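Local coordinates for DNA topoisomerase 2-associated protein PAT1 (Saccharomyces cerevisiae, PDB 5LMG) that activates mRNA decapping and represses translation, its C-terminal domain binding a short peptide motif of the decapping enzyme Dcp2, at residues 94-99 with 126-131; 135-140 with 200-205. The protein carries 2 engineered substitutions. All blocks are in the same frame, centred on the assembly; numbering follows the deposited sequence.

Contact 1. Residues 94-99 with 126-131; sequences NPFISM and QKIFNE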
# COMPACT_ATOMS: atom_id res chain seq x y z
N ASN A 94 4.29 6.71 20.62
CA ASN A 94 3.22 6.04 21.36
C ASN A 94 3.50 4.53 21.58
O ASN A 94 3.93 3.85 20.64
CB ASN A 94 1.87 6.27 20.65
CG ASN A 94 0.68 5.67 21.34
OD1 ASN A 94 0.32 4.52 21.10
ND2 ASN A 94 0.03 6.44 22.20
N PRO A 95 3.30 3.98 22.81
CA PRO A 95 3.59 2.55 23.05
C PRO A 95 2.89 1.57 22.10
O PRO A 95 3.46 0.51 21.82
CB PRO A 95 3.17 2.34 24.51
CG PRO A 95 3.29 3.69 25.13
CD PRO A 95 2.84 4.64 24.05
N PHE A 96 1.68 1.91 21.60
CA PHE A 96 0.95 1.07 20.64
C PHE A 96 1.72 0.96 19.32
O PHE A 96 1.82 -0.13 18.76
CB PHE A 96 -0.49 1.56 20.42
CG PHE A 96 -1.26 0.74 19.40
CD1 PHE A 96 -1.80 -0.50 19.75
CD2 PHE A 96 -1.42 1.20 18.10
CE1 PHE A 96 -2.49 -1.26 18.81
CE2 PHE A 96 -2.11 0.44 17.16
CZ PHE A 96 -2.65 -0.79 17.52
N ILE A 97 2.28 2.10 18.83
CA ILE A 97 3.07 2.19 17.60
C ILE A 97 4.31 1.29 17.72
O ILE A 97 4.61 0.56 16.78
CB ILE A 97 3.39 3.67 17.21
CG1 ILE A 97 2.10 4.46 16.85
CG2 ILE A 97 4.47 3.80 16.10
CD1 ILE A 97 1.37 4.06 15.51
N SER A 98 4.99 1.32 18.87
CA SER A 98 6.17 0.47 19.11
C SER A 98 5.83 -1.02 19.20
O SER A 98 6.63 -1.84 18.73
CB SER A 98 6.93 0.93 20.35
OG SER A 98 7.76 2.02 20.00
N MET A 99 4.63 -1.37 19.74
CA MET A 99 4.14 -2.76 19.83
C MET A 99 4.01 -3.39 18.44
O MET A 99 4.21 -4.60 18.28
CB MET A 99 2.81 -2.84 20.61
CG MET A 99 3.00 -2.79 22.12
SD MET A 99 1.57 -3.35 23.11
CE MET A 99 0.56 -1.90 23.06
N GLN A 126 -6.52 6.42 13.60
CA GLN A 126 -6.06 7.81 13.79
C GLN A 126 -4.62 7.82 14.30
O GLN A 126 -3.80 8.56 13.76
CB GLN A 126 -6.97 8.58 14.77
CG GLN A 126 -8.32 9.00 14.17
CD GLN A 126 -9.23 9.69 15.16
OE1 GLN A 126 -9.39 9.28 16.32
NE2 GLN A 126 -9.94 10.70 14.69
N LYS A 127 -4.30 6.98 15.31
CA LYS A 127 -2.96 6.86 15.89
C LYS A 127 -1.94 6.42 14.81
O LYS A 127 -0.91 7.08 14.66
CB LYS A 127 -2.95 5.87 17.07
CG LYS A 127 -1.68 5.89 17.92
CD LYS A 127 -1.75 6.93 19.02
CE LYS A 127 -0.90 8.14 18.75
NZ LYS A 127 -1.21 9.23 19.70
N ILE A 128 -2.26 5.33 14.07
CA ILE A 128 -1.43 4.77 13.00
C ILE A 128 -1.10 5.85 11.95
O ILE A 128 0.08 6.05 11.66
CB ILE A 128 -2.06 3.48 12.37
CG1 ILE A 128 -2.10 2.31 13.39
CG2 ILE A 128 -1.34 3.07 11.06
CD1 ILE A 128 -2.92 1.06 12.94
N PHE A 129 -2.12 6.55 11.42
CA PHE A 129 -1.92 7.60 10.41
C PHE A 129 -1.18 8.84 10.95
O PHE A 129 -0.37 9.42 10.22
CB PHE A 129 -3.24 7.97 9.71
CG PHE A 129 -3.69 6.92 8.72
CD1 PHE A 129 -3.03 6.75 7.51
CD2 PHE A 129 -4.77 6.09 9.01
CE1 PHE A 129 -3.44 5.76 6.61
CE2 PHE A 129 -5.17 5.10 8.11
CZ PHE A 129 -4.50 4.94 6.92
N ASN A 130 -1.40 9.20 12.22
CA ASN A 130 -0.76 10.35 12.89
C ASN A 130 0.75 10.13 13.09
O ASN A 130 1.52 11.08 12.98
CB ASN A 130 -1.43 10.63 14.25
CG ASN A 130 -0.97 11.89 14.93
OD1 ASN A 130 -1.26 13.01 14.48
ND2 ASN A 130 -0.26 11.74 16.04
N GLU A 131 1.15 8.88 13.39
CA GLU A 131 2.54 8.52 13.66
C GLU A 131 3.11 7.55 12.60
O GLU A 131 4.05 6.81 12.90
CB GLU A 131 2.65 7.89 15.07
CG GLU A 131 2.18 8.79 16.20
CD GLU A 131 3.28 9.23 17.14
OE1 GLU A 131 3.37 8.67 18.26
OE2 GLU A 131 4.05 10.15 16.77
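Asn94 CG stands anti to its backbone N (chi1 -178°), which sets CG over Lys127 CD, while bends at chi2 and chi3 fold the lysine chain back across that same amide. The two meet between helix 95-99 and helix 118-130 of the largely helical Pat1 C-terminal domain; the segments 95-99 and 126-130 run at 80° to each other, axes 10.3 Å apart. Lys127 CD lies 3.6 Å from Asn94 CG, so the flat amide rests on the methylene part of the lysine. Asn94 is also the N-cap of its helix: OD1 accepts from Phe96 N at 3.0 Å, the donor standing well above the carbonyl plane, and ND2 is held by the backbone oxygen of His85. With both ends of the amide engaged, its rotation is fixed.

Ile97 fills the middle of the contact. Its CD1 comes to 3.8 Å from Ile128 CA and close to Lys127 O, while CG1 packs on Glu131 CB. Phe96 offers a ring edge, with CE2 4.2 Å from Ile128 CG1. Glu131, just past the helix end, sends its carboxylate back to the start of the other helix. There Asn94 N donates to Glu131 OE1 over 3.2 Å in a nearly straight bond (170°), meeting that oxygen almost along its C-O axis.

Contact 2. Residues 135-140 with 200-205; sequences LQIIIL and SKIGLN. With EDO (1,2-ethanediol), chain J.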
# COMPACT_ATOMS: atom_id res chain seq x y z
N LEU A 135 6.46 4.56 12.39
CA LEU A 135 6.14 3.14 12.33
C LEU A 135 7.33 2.42 11.70
O LEU A 135 7.75 2.78 10.59
CB LEU A 135 4.82 2.93 11.56
CG LEU A 135 4.04 1.63 11.76
CD1 LEU A 135 3.69 1.38 13.21
CD2 LEU A 135 2.78 1.64 10.93
N GLN A 136 7.94 1.50 12.46
CA GLN A 136 9.12 0.75 12.04
C GLN A 136 8.96 0.05 10.69
O GLN A 136 9.89 0.06 9.89
CB GLN A 136 9.57 -0.24 13.13
CG GLN A 136 11.09 -0.44 13.18
CD GLN A 136 11.91 0.83 13.31
OE1 GLN A 136 12.82 1.09 12.51
NE2 GLN A 136 11.61 1.67 14.30
N ILE A 137 7.74 -0.48 10.41
CA ILE A 137 7.42 -1.18 9.16
C ILE A 137 7.52 -0.25 7.93
O ILE A 137 7.84 -0.74 6.84
CB ILE A 137 6.07 -1.95 9.23
CG1 ILE A 137 6.14 -3.24 8.39
CG2 ILE A 137 4.85 -1.07 8.88
CD1 ILE A 137 7.04 -4.31 9.01
N ILE A 138 7.28 1.06 8.12
CA ILE A 138 7.40 2.07 7.07
C ILE A 138 8.89 2.27 6.77
O ILE A 138 9.28 2.24 5.60
CB ILE A 138 6.67 3.38 7.48
CG1 ILE A 138 5.13 3.17 7.56
CG2 ILE A 138 7.07 4.57 6.58
CD1 ILE A 138 4.33 2.92 6.22
N ILE A 139 9.71 2.43 7.82
CA ILE A 139 11.16 2.60 7.70
C ILE A 139 11.79 1.37 7.01
O ILE A 139 12.59 1.53 6.10
CB ILE A 139 11.80 3.00 9.07
CG1 ILE A 139 11.28 4.40 9.51
CG2 ILE A 139 13.34 3.00 9.01
CD1 ILE A 139 11.12 4.59 11.00
N LEU A 140 11.34 0.14 7.37
CA LEU A 140 11.81 -1.11 6.78
C LEU A 140 11.41 -1.31 5.33
O LEU A 140 12.16 -1.94 4.59
CB LEU A 140 11.36 -2.33 7.61
CG LEU A 140 12.03 -2.51 8.98
CD1 LEU A 140 11.45 -3.71 9.71
CD2 LEU A 140 13.57 -2.60 8.85
N SER A 200 7.62 3.78 0.39
CA SER A 200 7.33 2.56 1.14
C SER A 200 6.13 1.83 0.54
O SER A 200 5.10 2.45 0.27
CB SER A 200 7.09 2.89 2.61
OG SER A 200 6.23 1.99 3.28
N LYS A 201 6.25 0.50 0.37
CA LYS A 201 5.17 -0.35 -0.13
C LYS A 201 3.91 -0.25 0.77
O LYS A 201 2.81 -0.09 0.24
CB LYS A 201 5.63 -1.81 -0.31
CG LYS A 201 4.62 -2.70 -1.01
CD LYS A 201 5.12 -4.13 -1.11
CE LYS A 201 4.42 -4.90 -2.20
NZ LYS A 201 4.99 -6.26 -2.36
N ILE A 202 4.09 -0.29 2.10
CA ILE A 202 3.02 -0.17 3.11
C ILE A 202 2.39 1.22 3.05
O ILE A 202 1.16 1.34 3.03
CB ILE A 202 3.50 -0.54 4.55
CG1 ILE A 202 4.17 -1.95 4.63
CG2 ILE A 202 2.37 -0.38 5.61
CD1 ILE A 202 3.30 -3.18 4.17
N GLY A 203 3.24 2.26 3.03
CA GLY A 203 2.82 3.65 2.93
C GLY A 203 1.95 3.90 1.72
O GLY A 203 0.84 4.41 1.85
N LEU A 204 2.44 3.44 0.54
CA LEU A 204 1.72 3.58 -0.73
C LEU A 204 0.37 2.87 -0.71
O LEU A 204 -0.63 3.46 -1.12
CB LEU A 204 2.57 3.13 -1.92
CG LEU A 204 2.13 3.69 -3.28
CD1 LEU A 204 2.45 5.20 -3.41
CD2 LEU A 204 2.79 2.93 -4.42
N ASN A 205 0.34 1.60 -0.23
CA ASN A 205 -0.89 0.82 -0.14
C ASN A 205 -1.90 1.44 0.84
O ASN A 205 -3.09 1.43 0.54
CB ASN A 205 -0.60 -0.62 0.20
CG ASN A 205 0.08 -1.41 -0.91
OD1 ASN A 205 0.16 -0.97 -2.07
ND2 ASN A 205 0.59 -2.57 -0.57
C1 EDO J . -4.26 -1.07 -2.03
O1 EDO J . -3.82 -0.85 -0.71
C2 EDO J . -3.07 -1.63 -2.85
O2 EDO J . -3.32 -1.43 -4.22
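Ile138 drives its CD1 methyl into the first turn of helix 201-216, beside Ser200, the N-cap residue, in a helix-to-helix packing inside the Pat1 C-terminal domain. The short helical segments 136-140 and 201-205 run at 113° to each other, with axes 8.8 Å apart.

The tight part is small and gathers around that one methyl. Ile138 CD1 comes to 3.4 Å from Gly203 N, the donor of the capping bond. The acceptor, Ser200 OG, is 3.6 Å from the same CD1. Ile202 closes in as well, its CG2 3.9 Å from Ile138 CD1. The methyl lies directly against the backbone of Gly203. Ser200 OG, anti to its own backbone N (chi1 152°), accepts from Gly203 N at 3.0 Å, nearly straight at 170°. The same hydroxyl is hydrogen-bonded to Ser141 OG, so this buried polar atom is engaged on the helix it caps and on the end of helix 136-141. Phe196 and Leu197 also touch Ile138.

Packing is looser at Ile137, where a single pair of methyls closes the contact: CG2 meets Ile202 CG2 at 4.2 Å, the two side chains crossing at about a right angle. Toward solvent, partly exposed Lys201 makes a cation-pi contact with Tyr276. Farther along the second helix, partly exposed Asn205 meets a 1,2-ethanediol, probably from the crystallisation liquor, whose O1 donates to Asn205 O at 2.7 Å.

Contacts 1 and 2 follow each other along the chain, the first closing before the second opens, and their centres are about 13 Å apart. The turn between helix 118-130 and helix 136-141 connects them. Leu135, at the start of contact 2, reaches back to contact 1: its CD1 packs 3.8 Å from Ile97 O, and its side chain also touches that of Ile97. Helix 201-216, which supplies one half of contact 2, also touches helix 118-130 of contact 1, Leu206 and Leu210 packing on Phe129. Contact 2 lies about 7 Å from the chain centre and contact 1 about 17 Å, measured from their own centres, so the pair extends outward through the helical domain.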